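Long-range contacts in surface protein SPB1 (Streptococcus agalactiae, PDB 4UZG), which probably serves as the backbone subunit of the group B streptococcal type 2b pilus, forming the shaft when sortases link its copies together: residues V6-Y11 with G230-T235; Q37-D42 with N90-I95; S48-N53 with G129-G134; G55-T60 with I123-T128; P137-L142 with S268-V273. All coordinates share one frame; numbering follows the deposited sequence. Where two conformers were deposited one is given.

Interaction 1: V6-Y11 with G230-T235; sequences VDQKTY and GLKEGT. With EDO (1,2-ethanediol), chain B.
K232 NZ reaches across the joint between the two halves of the chain and is gripped by three oxygens. It donates to Q8 OE1 at 2.8 Å, arriving in the carbonyl plane on a lone pair, and to the backbone O of T10 at an equal length but tilted out of that carbonyl's plane; its third partner, water 1, accepts a longer bond. K232 belongs to the turn between strands 225-231 and 234-240 of the prealbumin-like domain, just after the G1 beta bulge that G230 and L231 form opposite G169. Residues 7-11 follow the first strand of the larger N-terminal sheet, which makes this a worked case of two domains pinned together by loops. The lysine chain runs extended as far as CE, and the bend at chi4 (72°) turns NZ toward its acceptors.

Beside it, T10 and E233 hold each other twice. E233 N donates to T10 OG1 along a nearly straight path (2.9 Å, 172°), while the same hydroxyl gives its proton to the anti lone pair of E233 OE1 at 2.8 Å. Water 1 also donates to this carboxylate oxygen, tying it to K232. K9 crosses E233 at a slant, its CE 3.6 Å from E233 OE2, although K9 NZ stays beyond salt-bridge range. Within the 6-11 loop, the Y11 hydroxyl turns back and donates to D7 OD1 at 2.6 Å.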
# COMPACT_ATOMS: atom_id res chain seq x y z
N VAL A 6 4.87 4.61 5.77
CA VAL A 6 3.94 3.49 5.88
C VAL A 6 4.66 2.33 6.55
O VAL A 6 5.89 2.27 6.56
CB VAL A 6 3.34 3.08 4.52
CG1 VAL A 6 2.46 4.21 4.02
CG2 VAL A 6 4.40 2.71 3.51
N ASP A 7 3.88 1.37 7.06
CA ASP A 7 4.42 0.32 7.88
C ASP A 7 5.06 -0.85 7.13
O ASP A 7 5.78 -1.62 7.75
CB ASP A 7 3.38 -0.20 8.89
CG ASP A 7 2.18 -0.90 8.27
OD1 ASP A 7 1.63 -0.46 7.26
OD2 ASP A 7 1.76 -1.89 8.87
N GLN A 8 4.81 -0.99 5.84
CA GLN A 8 5.38 -2.10 5.06
C GLN A 8 5.93 -1.56 3.76
O GLN A 8 5.39 -0.61 3.18
CB GLN A 8 4.32 -3.16 4.73
CG GLN A 8 3.74 -3.83 5.98
CD GLN A 8 4.67 -4.87 6.57
OE1 GLN A 8 4.89 -5.89 5.97
NE2 GLN A 8 5.22 -4.61 7.74
N LYS A 9 6.95 -2.23 3.23
CA LYS A 9 7.53 -1.86 1.95
C LYS A 9 6.58 -2.11 0.78
O LYS A 9 6.61 -1.39 -0.22
CB LYS A 9 8.85 -2.61 1.73
CG LYS A 9 9.95 -2.23 2.70
CD LYS A 9 11.21 -3.09 2.47
CE LYS A 9 11.00 -4.60 2.78
NZ LYS A 9 10.79 -4.92 4.23
N THR A 10 5.78 -3.16 0.88
CA THR A 10 4.78 -3.51 -0.13
C THR A 10 3.57 -4.11 0.56
O THR A 10 3.63 -4.53 1.72
CB THR A 10 5.31 -4.52 -1.17
OG1 THR A 10 5.60 -5.75 -0.52
CG2 THR A 10 6.53 -4.03 -1.89
N TYR A 11 2.48 -4.18 -0.19
CA TYR A 11 1.19 -4.67 0.28
C TYR A 11 0.53 -5.49 -0.81
O TYR A 11 0.83 -5.33 -1.99
CB TYR A 11 0.26 -3.49 0.60
CG TYR A 11 0.75 -2.60 1.71
CD1 TYR A 11 0.44 -2.87 3.03
CD2 TYR A 11 1.53 -1.48 1.44
CE1 TYR A 11 0.91 -2.05 4.05
CE2 TYR A 11 1.99 -0.65 2.45
CZ TYR A 11 1.69 -0.94 3.75
OH TYR A 11 2.17 -0.09 4.72
N GLY A 230 -1.29 -6.96 -7.93
CA GLY A 230 -1.67 -6.50 -6.61
C GLY A 230 -1.20 -7.36 -5.44
O GLY A 230 -1.95 -7.51 -4.47
N LEU A 231 0.02 -7.88 -5.51
CA LEU A 231 0.55 -8.80 -4.51
C LEU A 231 1.73 -8.18 -3.76
O LEU A 231 2.60 -7.53 -4.32
CB LEU A 231 1.06 -10.08 -5.20
CG LEU A 231 -0.01 -10.93 -5.87
CD1 LEU A 231 0.65 -11.96 -6.76
CD2 LEU A 231 -0.88 -11.59 -4.84
N LYS A 232 1.79 -8.50 -2.48
CA LYS A 232 2.89 -8.18 -1.61
C LYS A 232 4.15 -8.91 -2.06
O LYS A 232 4.08 -10.02 -2.62
CB LYS A 232 2.49 -8.62 -0.17
CG LYS A 232 3.41 -8.13 0.93
CD LYS A 232 2.85 -8.53 2.30
CE LYS A 232 3.68 -8.04 3.47
NZ LYS A 232 3.53 -6.55 3.66
N GLU A 233 5.32 -8.36 -1.78
CA GLU A 233 6.56 -9.08 -2.01
C GLU A 233 6.53 -10.42 -1.28
O GLU A 233 5.89 -10.57 -0.23
CB GLU A 233 7.74 -8.26 -1.52
CG GLU A 233 7.80 -8.16 -0.03
CD GLU A 233 8.67 -7.01 0.43
OE1 GLU A 233 8.13 -5.90 0.59
OE2 GLU A 233 9.88 -7.24 0.63
N GLY A 234 7.26 -11.39 -1.81
CA GLY A 234 7.36 -12.70 -1.20
C GLY A 234 7.63 -13.76 -2.23
O GLY A 234 7.95 -13.49 -3.38
N THR A 235 7.51 -14.99 -1.76
CA THR A 235 7.76 -16.17 -2.59
C THR A 235 6.43 -16.87 -2.85
O THR A 235 5.71 -17.20 -1.92
CB THR A 235 8.72 -17.15 -1.89
OG1 THR A 235 9.93 -16.47 -1.57
CG2 THR A 235 9.03 -18.34 -2.80
C1 EDO B . 5.34 -14.89 1.46
O1 EDO B . 6.58 -15.23 0.88
C2 EDO B . 4.27 -14.83 0.38
O2 EDO B . 4.02 -16.11 -0.16
O HOH W 1 6.52 -5.93 2.64

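Interaction 2: Q37-D42 with N90-I95; sequences QYVIKD and NFTITI
D42 lays its CB over one face of the F91 ring, a CH-pi contact 3.6 Å from the ring centroid and 21° off its normal, displaced toward the rim at CE2 and CZ. The two residues form the last of five antiparallel pairs between strands 37-43 and 90-96, neighbours in the N-terminal sheet, which folds over on itself as a sandwich. The chi1 of F91 sets CG between backbone N and carbonyl carbon; the ring's reach to D42 is made by CE2 and CZ. The D42 carboxylate is turned 46° from the ring plane, with OD2 3.4 Å from F91 CZ. Beyond this contact OD2 makes a weak bond to Y127 OH and OD1 another to K4 NZ, and the side chain touches N147; an acid beside a lysine and an asparagine is consistent with the setting of the intramolecular isopeptide bonds of Gram-positive pilins.

Further along the same inward face, I40 crosses I95 at a slant and touches it methyl to methyl, CD1 to CD1 at 3.7 Å, while I93 CG2 lies a little farther from I40 CD1. I93 packs on Y57 and V59 of strand 50-62 and I95 on V59, whereas I40 meets I21 of strand 16-26.

The other face is more polar. K41 CG runs beside T92 OG1, 3.6 Å away, and V39 CG1 meets T92 CG2 at 3.7 Å. Three hydrogen-bonded pairs, Y38 with I95, I40 with I93 and D42 with F91, fix this register. At its core, I40 N donates to I93 O at 2.8 Å, almost straight at 177°.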
# COMPACT_ATOMS: atom_id res chain seq x y z
N GLN A 37 -2.19 27.39 16.55
CA GLN A 37 -2.63 26.09 16.06
C GLN A 37 -1.60 25.52 15.13
O GLN A 37 -0.80 26.26 14.56
CB GLN A 37 -3.97 26.20 15.33
CG GLN A 37 -3.90 27.02 14.06
CD GLN A 37 -5.25 27.21 13.40
OE1 GLN A 37 -6.29 27.11 14.05
NE2 GLN A 37 -5.24 27.52 12.12
N TYR A 38 -1.65 24.20 14.97
CA TYR A 38 -0.99 23.51 13.86
C TYR A 38 -2.07 22.82 13.04
O TYR A 38 -2.98 22.21 13.60
CB TYR A 38 0.08 22.49 14.33
CG TYR A 38 1.33 23.17 14.77
CD1 TYR A 38 2.32 23.51 13.86
CD2 TYR A 38 1.52 23.52 16.10
CE1 TYR A 38 3.45 24.20 14.27
CE2 TYR A 38 2.66 24.19 16.51
CZ TYR A 38 3.61 24.56 15.59
OH TYR A 38 4.73 25.26 15.97
N VAL A 39 -1.95 22.91 11.73
CA VAL A 39 -2.92 22.31 10.80
C VAL A 39 -2.23 21.24 9.97
O VAL A 39 -1.24 21.52 9.27
CB VAL A 39 -3.51 23.38 9.88
CG1 VAL A 39 -4.56 22.75 8.98
CG2 VAL A 39 -4.09 24.56 10.67
N ILE A 40 -2.76 20.02 10.03
CA ILE A 40 -2.25 18.88 9.28
C ILE A 40 -3.28 18.57 8.20
O ILE A 40 -4.42 18.22 8.51
CB ILE A 40 -2.08 17.66 10.20
CG1 ILE A 40 -1.09 17.97 11.33
CG2 ILE A 40 -1.63 16.44 9.39
CD1 ILE A 40 -1.75 18.30 12.66
N LYS A 41 -2.88 18.69 6.94
CA LYS A 41 -3.77 18.43 5.81
C LYS A 41 -3.21 17.28 5.02
O LYS A 41 -2.05 17.30 4.64
CB LYS A 41 -3.87 19.64 4.90
CG LYS A 41 -4.72 20.74 5.44
CD LYS A 41 -4.86 21.90 4.47
CE LYS A 41 -5.73 23.01 5.07
NZ LYS A 41 -5.94 24.11 4.09
N ASP A 42 -4.03 16.27 4.74
CA ASP A 42 -3.56 15.06 4.04
C ASP A 42 -4.45 14.83 2.84
O ASP A 42 -5.67 14.65 2.98
CB ASP A 42 -3.63 13.89 5.01
CG ASP A 42 -2.95 12.65 4.50
OD1 ASP A 42 -3.00 12.35 3.30
OD2 ASP A 42 -2.38 11.90 5.34
N ASN A 90 -10.03 12.48 2.06
CA ASN A 90 -8.97 13.30 2.62
C ASN A 90 -9.31 13.70 4.05
O ASN A 90 -10.46 13.53 4.50
CB ASN A 90 -8.76 14.54 1.77
CG ASN A 90 -8.48 14.23 0.32
OD1 ASN A 90 -7.74 13.30 0.02
ND2 ASN A 90 -9.05 15.01 -0.59
N PHE A 91 -8.36 14.30 4.77
CA PHE A 91 -8.66 14.83 6.08
C PHE A 91 -7.79 16.04 6.41
O PHE A 91 -6.70 16.21 5.87
CB PHE A 91 -8.54 13.77 7.18
CG PHE A 91 -7.13 13.28 7.44
CD1 PHE A 91 -6.29 13.94 8.31
CD2 PHE A 91 -6.65 12.13 6.81
CE1 PHE A 91 -5.02 13.49 8.57
CE2 PHE A 91 -5.37 11.65 7.06
CZ PHE A 91 -4.54 12.33 7.94
N THR A 92 -8.31 16.85 7.33
CA THR A 92 -7.59 17.94 7.94
C THR A 92 -7.79 17.86 9.44
O THR A 92 -8.92 17.80 9.92
CB THR A 92 -8.14 19.31 7.44
OG1 THR A 92 -8.02 19.37 6.03
CG2 THR A 92 -7.38 20.46 8.09
N ILE A 93 -6.67 17.89 10.17
CA ILE A 93 -6.66 17.90 11.62
C ILE A 93 -6.08 19.23 12.08
O ILE A 93 -5.01 19.62 11.64
CB ILE A 93 -5.85 16.71 12.17
CG1 ILE A 93 -6.68 15.43 12.03
CG2 ILE A 93 -5.45 16.93 13.65
CD1 ILE A 93 -5.92 14.16 12.28
N THR A 94 -6.80 19.93 12.96
CA THR A 94 -6.34 21.21 13.49
C THR A 94 -6.14 21.03 14.98
O THR A 94 -7.06 20.67 15.69
CB THR A 94 -7.36 22.32 13.20
OG1 THR A 94 -7.57 22.39 11.80
CG2 THR A 94 -6.87 23.65 13.71
N ILE A 95 -4.92 21.29 15.44
CA ILE A 95 -4.57 21.12 16.84
C ILE A 95 -4.43 22.52 17.47
O ILE A 95 -3.50 23.26 17.16
CB ILE A 95 -3.24 20.36 17.01
CG1 ILE A 95 -3.32 18.98 16.33
CG2 ILE A 95 -2.90 20.23 18.49
CD1 ILE A 95 -2.02 18.20 16.33

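Interaction 3: S48-N53 with G129-G134; sequences SVVDLN and GVLKSG
D51 and K132 are brought together by their torsions: D51 sets CG anti to its backbone N (chi1 -175°), and K132 bends at chi2 (-68°), which carries CD back so that the chain passes obliquely over the aspartate. K132 CE then lies 3.8 Å from D51 CB. The charged ends stay apart, with K132 NZ 4.6 Å from D51 OD2, and water 3 closes the gap by accepting from NZ and donating to OD2 at 2.7 Å.

Beside this water bridge, the backbones of V50-L52 and G129-L131 pair as antiparallel strands. D51 and V130 exchange two N-H...O bonds, each about 2.9 Å. Where the strands end, the loops continue the pairing: V49 O takes K132 N from well above its carbonyl plane, and S48 O takes G134 N at 2.8 Å. Water 2 also donates to S48 O and links it to S133 OG. On the buried side, L131 CD1 fits against V49 O at 3.4 Å and against V50 CG2. Near V130, on the face that also carries D51, the N53 amide crosses V130 CG2 obliquely, while its ND2 bonds T128 OG1.

In the N-terminal sandwich these residues form the domain-joint end of strands 50-62 and 121-131. N89 bonds the backbone of V50 and L52 through its side-chain amide, while strand 16-26 and the loop before it pair with G129 and L131. N205, from the prealbumin-like domain, accepts from S133 N and touches K132.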
# COMPACT_ATOMS: atom_id res chain seq x y z
N SER A 48 -10.30 4.66 -4.95
CA SER A 48 -10.16 3.46 -5.77
C SER A 48 -8.74 2.89 -5.72
O SER A 48 -8.49 1.81 -6.28
CB SER A 48 -10.55 3.76 -7.21
OG SER A 48 -9.66 4.70 -7.77
N VAL A 49 -7.82 3.61 -5.08
CA VAL A 49 -6.42 3.23 -4.94
C VAL A 49 -6.08 2.96 -3.47
O VAL A 49 -5.63 1.85 -3.14
CB VAL A 49 -5.49 4.30 -5.53
CG1 VAL A 49 -4.02 3.98 -5.24
CG2 VAL A 49 -5.73 4.47 -7.04
N VAL A 50 -6.22 3.96 -2.59
CA VAL A 50 -6.16 3.70 -1.15
C VAL A 50 -7.34 4.41 -0.52
O VAL A 50 -7.48 5.64 -0.64
CB VAL A 50 -4.87 4.16 -0.46
CG1 VAL A 50 -4.91 3.74 1.02
CG2 VAL A 50 -3.62 3.62 -1.13
N ASP A 51 -8.21 3.65 0.12
CA ASP A 51 -9.43 4.16 0.74
C ASP A 51 -9.13 4.47 2.20
O ASP A 51 -8.86 3.56 3.00
CB ASP A 51 -10.52 3.09 0.58
CG ASP A 51 -11.87 3.51 1.07
OD1 ASP A 51 -11.94 4.45 1.88
OD2 ASP A 51 -12.88 2.88 0.65
N LEU A 52 -9.13 5.75 2.54
CA LEU A 52 -8.91 6.19 3.91
C LEU A 52 -9.88 5.51 4.86
O LEU A 52 -11.09 5.50 4.59
CB LEU A 52 -9.15 7.71 3.98
CG LEU A 52 -9.03 8.38 5.35
CD1 LEU A 52 -7.63 8.29 5.91
CD2 LEU A 52 -9.50 9.84 5.24
N ASN A 53 -9.40 5.02 5.99
CA ASN A 53 -10.29 4.61 7.08
C ASN A 53 -10.60 5.82 7.95
O ASN A 53 -9.83 6.21 8.82
CB ASN A 53 -9.67 3.50 7.94
CG ASN A 53 -9.69 2.14 7.27
OD1 ASN A 53 -10.66 1.77 6.61
ND2 ASN A 53 -8.65 1.38 7.50
N GLY A 129 -5.50 3.15 6.00
CA GLY A 129 -6.31 3.05 4.80
C GLY A 129 -6.26 1.61 4.31
O GLY A 129 -5.55 0.77 4.86
N VAL A 130 -7.02 1.34 3.26
CA VAL A 130 -7.08 0.00 2.66
C VAL A 130 -6.71 0.10 1.18
O VAL A 130 -7.28 0.90 0.44
CB VAL A 130 -8.48 -0.63 2.84
CG1 VAL A 130 -8.55 -1.98 2.13
CG2 VAL A 130 -8.81 -0.79 4.32
N LEU A 131 -5.72 -0.70 0.76
CA LEU A 131 -5.29 -0.71 -0.62
C LEU A 131 -6.38 -1.32 -1.50
O LEU A 131 -6.93 -2.38 -1.15
CB LEU A 131 -3.98 -1.50 -0.75
CG LEU A 131 -3.29 -1.46 -2.11
CD1 LEU A 131 -2.84 -0.05 -2.46
CD2 LEU A 131 -2.11 -2.40 -2.13
N LYS A 132 -6.67 -0.70 -2.64
CA LYS A 132 -7.74 -1.15 -3.51
C LYS A 132 -7.21 -1.43 -4.91
O LYS A 132 -6.04 -1.23 -5.21
CB LYS A 132 -8.86 -0.10 -3.55
CG LYS A 132 -9.49 0.21 -2.20
CD LYS A 132 -10.30 -0.95 -1.63
CE LYS A 132 -10.95 -0.56 -0.31
NZ LYS A 132 -11.80 -1.62 0.27
N SER A 133 -8.09 -1.90 -5.80
CA SER A 133 -7.65 -2.46 -7.07
C SER A 133 -7.05 -1.48 -8.06
O SER A 133 -6.39 -1.89 -9.01
CB SER A 133 -8.81 -3.18 -7.75
OG SER A 133 -9.73 -2.23 -8.21
N GLY A 134 -7.29 -0.17 -7.87
CA GLY A 134 -6.75 0.81 -8.77
C GLY A 134 -5.27 1.11 -8.61
O GLY A 134 -4.69 1.80 -9.42
O HOH W 2 -11.09 0.12 -6.59
O HOH W 3 -13.97 0.37 0.73

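Interaction 4: G55-T60 with I123-T128; sequences GSYEVT and ITVTYT
S56 OG accepts from T128 N at 3.0 Å along an almost straight line (174°), a side-chain oxygen here doing the work of a strand carbonyl. The same OG also bonds to N53 O, tying the turn back on itself. Backbone bonds then take over: E58 pairs with T126 and T60 with T124 through two reciprocal N-H...O bonds each, all of 2.9 to 3.0 Å. Between them lie CA-H...O contacts, the shortest from Y57 CA to T126 O at 3.1 Å.

This antiparallel pairing joins strands 50-62 and 121-131 in the folded-over N-terminal sheet, and its inward side carries the apolar contacts. Y57 CD1 rests 3.6 Å from Y127 CB as the two side chains cross at a slant. V59 and V125 project together from adjacent strands and meet more loosely. Both tyrosines approach F91 of the facing strand 90-96, and E86 takes the hydroxyl of Y57.

Water serves the outward side. Water 5 is shared by T60 OG1 and T124 OG1, two threonines aligned in parallel. Water 4 donates to S56 O and bonds T126 OG1, whose oxygen packs 3.3 Å from E58 CB.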
# COMPACT_ATOMS: atom_id res chain seq x y z
N GLY A 55 -11.90 8.09 10.81
CA GLY A 55 -11.95 7.84 12.23
C GLY A 55 -10.83 6.97 12.79
O GLY A 55 -10.90 6.57 13.96
N SER A 56 -9.78 6.70 12.02
CA SER A 56 -8.73 5.77 12.46
C SER A 56 -7.55 6.46 13.15
O SER A 56 -6.56 5.81 13.45
CB SER A 56 -8.25 4.94 11.28
OG SER A 56 -7.61 5.74 10.31
N TYR A 57 -7.65 7.76 13.40
CA TYR A 57 -6.49 8.54 13.85
C TYR A 57 -6.10 8.28 15.29
O TYR A 57 -6.95 8.09 16.17
CB TYR A 57 -6.75 10.07 13.74
CG TYR A 57 -7.43 10.40 12.46
CD1 TYR A 57 -6.71 10.47 11.27
CD2 TYR A 57 -8.80 10.51 12.40
CE1 TYR A 57 -7.34 10.64 10.05
CE2 TYR A 57 -9.45 10.70 11.18
CZ TYR A 57 -8.71 10.73 10.01
OH TYR A 57 -9.31 10.89 8.80
N GLU A 58 -4.80 8.32 15.52
CA GLU A 58 -4.25 8.51 16.85
C GLU A 58 -3.34 9.74 16.73
O GLU A 58 -2.42 9.75 15.91
CB GLU A 58 -3.47 7.29 17.33
CG GLU A 58 -2.94 7.45 18.73
CD GLU A 58 -3.69 6.61 19.74
OE1 GLU A 58 -4.89 6.35 19.52
OE2 GLU A 58 -3.09 6.21 20.76
N VAL A 59 -3.62 10.75 17.55
CA VAL A 59 -2.93 12.03 17.47
C VAL A 59 -2.22 12.26 18.80
O VAL A 59 -2.88 12.27 19.85
CB VAL A 59 -3.91 13.19 17.18
CG1 VAL A 59 -3.13 14.47 16.97
CG2 VAL A 59 -4.78 12.86 15.96
N THR A 60 -0.91 12.45 18.76
CA THR A 60 -0.14 12.65 19.97
C THR A 60 0.83 13.82 19.84
O THR A 60 1.28 14.18 18.74
CB THR A 60 0.68 11.39 20.35
OG1 THR A 60 1.60 11.10 19.30
CG2 THR A 60 -0.17 10.17 20.65
N ILE A 123 4.62 16.34 16.86
CA ILE A 123 3.25 15.96 16.55
C ILE A 123 3.30 14.70 15.72
O ILE A 123 4.00 14.66 14.71
CB ILE A 123 2.53 17.08 15.79
CG1 ILE A 123 2.40 18.35 16.64
CG2 ILE A 123 1.15 16.61 15.33
CD1 ILE A 123 1.97 19.60 15.84
N THR A 124 2.57 13.68 16.14
CA THR A 124 2.46 12.44 15.37
C THR A 124 0.98 12.17 15.11
O THR A 124 0.16 12.21 16.02
CB THR A 124 3.10 11.23 16.09
OG1 THR A 124 4.42 11.58 16.50
CG2 THR A 124 3.17 10.02 15.19
N VAL A 125 0.65 11.86 13.85
CA VAL A 125 -0.67 11.37 13.49
C VAL A 125 -0.49 10.02 12.83
O VAL A 125 0.18 9.91 11.80
CB VAL A 125 -1.40 12.33 12.53
CG1 VAL A 125 -2.76 11.76 12.10
CG2 VAL A 125 -1.58 13.72 13.14
N THR A 126 -1.09 8.99 13.41
CA THR A 126 -1.16 7.71 12.74
C THR A 126 -2.59 7.48 12.29
O THR A 126 -3.55 7.93 12.94
CB THR A 126 -0.72 6.56 13.63
OG1 THR A 126 -1.61 6.42 14.73
CG2 THR A 126 0.69 6.76 14.12
N TYR A 127 -2.76 6.80 11.16
CA TYR A 127 -4.08 6.47 10.65
C TYR A 127 -3.92 5.32 9.67
O TYR A 127 -2.80 4.94 9.33
CB TYR A 127 -4.75 7.70 9.99
CG TYR A 127 -4.11 8.13 8.68
CD1 TYR A 127 -3.02 8.97 8.63
CD2 TYR A 127 -4.60 7.65 7.47
CE1 TYR A 127 -2.44 9.34 7.42
CE2 TYR A 127 -4.03 8.00 6.26
CZ TYR A 127 -2.95 8.85 6.25
OH TYR A 127 -2.34 9.23 5.06
N THR A 128 -5.04 4.76 9.22
CA THR A 128 -4.97 3.66 8.28
C THR A 128 -5.82 3.91 7.04
O THR A 128 -6.72 4.77 7.01
CB THR A 128 -5.40 2.33 8.93
OG1 THR A 128 -6.75 2.46 9.34
CG2 THR A 128 -4.52 1.97 10.10
O HOH W 4 -3.93 5.05 14.16
O HOH W 5 3.96 12.60 19.05

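Interaction 5: P137-L142 with S268-V273; sequences PGSADL and SDNLLV
S139 meets the D269 carboxylate with both CB and OG, and D269 heads both an Asx turn and a type I turn (D269 to L272) at the corner before strand 273-279. S139 CB sits obliquely off the carboxylate, 3.4 Å from D269 OD1 and 3.5 Å from OD2. With OG set beside the backbone N (chi1 -58°), the hydroxyl comes down on D269 OD1 and donates to it at 2.7 Å from above the carboxylate plane. OG also touches L271 CD1 and accepts from water 6.

The backbone completes the grip: S139 N donates to D269 OD2 on the syn side at 2.8 Å. A loop from the N-terminal domain is thus docked on a turn of the prealbumin-like domain through both oxygens of one aspartate. R167, in the linker between them, holds the loop by bonding to the carbonyls of G138 and A140.

Next to this clasp, G138 CA lies against L271 CB, and P137 crosses L272 at about a right angle with its CB 3.9 Å from L272 CD2. D269 OD1 has a second donor: L271 N, at 2.9 Å, reaches it from the face of the carboxylate opposite to S139 OG.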
# COMPACT_ATOMS: atom_id res chain seq x y z
N PRO A 137 1.12 -1.26 -9.94
CA PRO A 137 2.23 -2.05 -9.40
C PRO A 137 3.59 -1.48 -9.80
O PRO A 137 3.73 -0.70 -10.74
CB PRO A 137 2.00 -3.43 -10.05
CG PRO A 137 1.43 -3.08 -11.39
CD PRO A 137 0.51 -1.92 -11.11
N GLY A 138 4.60 -1.92 -9.07
CA GLY A 138 5.98 -1.64 -9.41
C GLY A 138 6.63 -0.53 -8.60
O GLY A 138 6.04 0.02 -7.66
N SER A 139 7.85 -0.21 -9.01
CA SER A 139 8.78 0.61 -8.24
C SER A 139 9.01 2.01 -8.80
O SER A 139 9.81 2.76 -8.27
CB SER A 139 10.13 -0.13 -8.16
OG SER A 139 9.97 -1.41 -7.59
N ALA A 140 8.31 2.36 -9.88
CA ALA A 140 8.52 3.64 -10.56
C ALA A 140 7.83 4.79 -9.84
O ALA A 140 7.22 4.61 -8.79
CB ALA A 140 8.02 3.54 -11.99
N ASP A 141 7.95 5.99 -10.40
CA ASP A 141 7.20 7.12 -9.88
C ASP A 141 5.73 6.87 -10.14
O ASP A 141 5.32 6.71 -11.29
CB ASP A 141 7.62 8.41 -10.58
CG ASP A 141 9.03 8.84 -10.24
OD1 ASP A 141 9.57 8.38 -9.21
OD2 ASP A 141 9.59 9.65 -11.00
N LEU A 142 4.94 6.83 -9.07
CA LEU A 142 3.50 6.51 -9.15
C LEU A 142 2.71 7.54 -8.34
O LEU A 142 2.31 7.31 -7.18
CB LEU A 142 3.22 5.09 -8.64
CG LEU A 142 3.87 3.95 -9.42
CD1 LEU A 142 3.61 2.65 -8.71
CD2 LEU A 142 3.35 3.91 -10.85
N SER A 268 14.41 -4.12 -14.75
CA SER A 268 15.11 -4.18 -13.47
C SER A 268 14.21 -3.86 -12.27
O SER A 268 14.71 -3.53 -11.19
CB SER A 268 16.34 -3.27 -13.50
OG SER A 268 17.22 -3.65 -14.54
N ASP A 269 12.90 -3.96 -12.45
CA ASP A 269 11.94 -3.68 -11.38
C ASP A 269 11.55 -5.02 -10.76
O ASP A 269 10.81 -5.81 -11.36
CB ASP A 269 10.70 -2.98 -11.95
CG ASP A 269 9.75 -2.50 -10.87
OD1 ASP A 269 9.79 -3.06 -9.75
OD2 ASP A 269 8.96 -1.58 -11.16
N ASN A 270 12.01 -5.27 -9.54
CA ASN A 270 11.76 -6.58 -8.96
C ASN A 270 10.31 -6.78 -8.48
O ASN A 270 9.96 -7.87 -8.03
CB ASN A 270 12.77 -6.91 -7.87
CG ASN A 270 12.69 -6.00 -6.69
OD1 ASN A 270 11.66 -5.38 -6.44
ND2 ASN A 270 13.78 -5.91 -5.95
N LEU A 271 9.47 -5.75 -8.64
CA LEU A 271 8.02 -5.88 -8.37
C LEU A 271 7.19 -6.14 -9.62
O LEU A 271 5.98 -6.24 -9.54
CB LEU A 271 7.51 -4.65 -7.61
CG LEU A 271 8.01 -4.55 -6.17
CD1 LEU A 271 7.51 -3.23 -5.58
CD2 LEU A 271 7.54 -5.73 -5.33
N LEU A 272 7.85 -6.28 -10.77
CA LEU A 272 7.19 -6.59 -12.03
C LEU A 272 7.91 -7.80 -12.61
O LEU A 272 8.95 -7.66 -13.26
CB LEU A 272 7.23 -5.41 -13.01
CG LEU A 272 6.61 -4.11 -12.52
CD1 LEU A 272 6.86 -3.01 -13.54
CD2 LEU A 272 5.13 -4.27 -12.26
N VAL A 273 7.38 -9.00 -12.37
CA VAL A 273 8.10 -10.21 -12.73
C VAL A 273 7.33 -10.99 -13.80
O VAL A 273 6.11 -10.88 -13.95
CB VAL A 273 8.44 -11.09 -11.50
CG1 VAL A 273 9.25 -10.33 -10.48
CG2 VAL A 273 7.22 -11.67 -10.85
O HOH W 6 11.51 -2.68 -5.74

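How the interactions relate
The five contacts divide between one sandwich and the joint at its end. Interactions 3 and 4 share strands 50-62 and 121-131 and are stitched together where N53 ND2 meets T128 OG1 at 2.9 Å. Interaction 2 lies on the facing side, its centre about 11 Å from that of interaction 4; F91 CZ packs 3.7 Å from Y127 CE1. Interactions 1 and 5 bind the second domain from neighbouring loops and touch through T10 CG2 and L271 CD1 at 3.9 Å. Y11 CB, 3.8 Å from L131 CD2, links interactions 1 and 3. No contact coordinates calcium: an ion lies about 8 Å from the V130 side chain, 9 Å from that of T60 and 10 Å from those of K41 and L231.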